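SAM-dependent methyltransferase (Pyrococcus horikoshii, PDB 1WZN) transfers the methyl group of S-adenosylmethionine to an acceptor substrate. Local coordinates at the interface of chains A and B. Coordinates in Å, arbitrary orientation; residue numbers count along the deposited sequence, not the author numbering. Chains: chain A/B, SAM-dependent methyltransferase.

The interface of chains A and B. Residues chain A 169, 190, 192, 198; chain B 188, 200-202.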
# COMPACT_ATOMS: atom_id res chain seq x y z
N VAL A 169 3.51 0.30 25.28
CA VAL A 169 3.68 0.23 23.84
C VAL A 169 2.55 -0.68 23.41
O VAL A 169 2.46 -1.83 23.84
CB VAL A 169 5.03 -0.36 23.42
CG1 VAL A 169 5.07 -0.56 21.91
CG2 VAL A 169 6.15 0.57 23.85
N GLN A 190 2.27 -3.86 25.96
CA GLN A 190 3.50 -4.16 26.66
C GLN A 190 3.72 -3.02 27.65
O GLN A 190 3.69 -1.85 27.28
CB GLN A 190 4.67 -4.25 25.66
CG GLN A 190 4.55 -5.45 24.73
CD GLN A 190 5.59 -5.44 23.62
OE1 GLN A 190 5.43 -4.73 22.62
NE2 GLN A 190 6.65 -6.20 23.80
N LEU A 192 6.30 -1.36 30.08
CA LEU A 192 7.73 -1.25 30.37
C LEU A 192 8.07 -0.46 31.62
O LEU A 192 7.63 0.68 31.78
CB LEU A 192 8.45 -0.59 29.18
CG LEU A 192 8.72 -1.40 27.92
CD1 LEU A 192 7.43 -2.04 27.42
CD2 LEU A 192 9.33 -0.48 26.86
N VAL A 198 9.54 -6.06 31.55
CA VAL A 198 8.29 -5.90 30.83
C VAL A 198 7.22 -6.92 31.18
O VAL A 198 7.52 -8.04 31.59
CB VAL A 198 8.54 -5.95 29.29
CG1 VAL A 198 9.41 -7.13 28.95
CG2 VAL A 198 7.22 -6.06 28.53
N LEU B 188 11.15 0.81 19.71
CA LEU B 188 11.05 -0.15 20.79
C LEU B 188 12.22 -1.12 20.62
O LEU B 188 12.33 -1.78 19.59
CB LEU B 188 9.74 -0.94 20.71
CG LEU B 188 9.61 -2.06 21.75
CD1 LEU B 188 9.52 -1.46 23.15
CD2 LEU B 188 8.38 -2.91 21.45
N ALA B 200 12.97 -4.51 27.67
CA ALA B 200 12.54 -3.64 26.59
C ALA B 200 12.65 -2.18 26.99
O ALA B 200 12.36 -1.81 28.12
CB ALA B 200 11.11 -3.97 26.20
N PHE B 201 13.06 -1.35 26.03
CA PHE B 201 13.22 0.08 26.25
C PHE B 201 12.60 0.85 25.09
O PHE B 201 12.69 0.43 23.94
CB PHE B 201 14.71 0.43 26.35
CG PHE B 201 15.40 -0.20 27.53
CD1 PHE B 201 15.32 0.38 28.79
CD2 PHE B 201 16.09 -1.40 27.38
CE1 PHE B 201 15.92 -0.23 29.89
CE2 PHE B 201 16.69 -2.02 28.48
CZ PHE B 201 16.61 -1.43 29.74
N LEU B 202 11.96 1.97 25.40
CA LEU B 202 11.32 2.77 24.37
C LEU B 202 12.05 4.08 24.12
O LEU B 202 12.25 4.87 25.04
CB LEU B 202 9.86 3.07 24.75
CG LEU B 202 9.15 4.09 23.86
CD1 LEU B 202 8.91 3.48 22.49
CD2 LEU B 202 7.82 4.51 24.50
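A:Leu192 and A:Val169 meet B:Leu188 and B:Ala200 in an apolar sheet-face contact between two copies of this class I, Rossmann-like SAM-dependent methyltransferase, helping to join neighbouring subunits of the deposited hexamer, an assembly that may or may not be the biological one. The strands involved, 166-177, 182-192 and 198-208, lie in sequence between strand 139-146 and strands 225-230 and 242-248, which in this fold probably complete the core sheet, and the patch shows how faces of two sheets can be joined by branched aliphatic groups. At its centre A:Leu192 reaches over the backbone of B:Ala200. Its CG lies beside the backbone N (chi1 -76°), and from there the CD2 methyl comes 3.5 Å from the carbonyl O of B:Ala200, a van der Waals contact, while CG rests 3.9 Å from the B:Ala200 CB methyl. The same CD2 methyl also lies 4.0 Å from CA of B:Phe201, the next residue of the strand; the phenyl ring of B:Phe201 is directed away from chain A. B:Leu188 enters with both branches. Its CG stands opposite the backbone N (chi1 175°), which carries the fork towards chain A, where CD1 touches A:Leu192 CD2 at 3.8 Å. The same CD1 also meets A:Val169 CG2, 4.0 Å away. The side chains of B:Leu188 and A:Gln190 cross at a slant, and the CD2 methyl of B:Leu188 lies 3.7 Å from the A:Gln190 amide oxygen OE1, with A:Val169 CG1 on its flank. B:Leu202 borders A:Leu192 through CB.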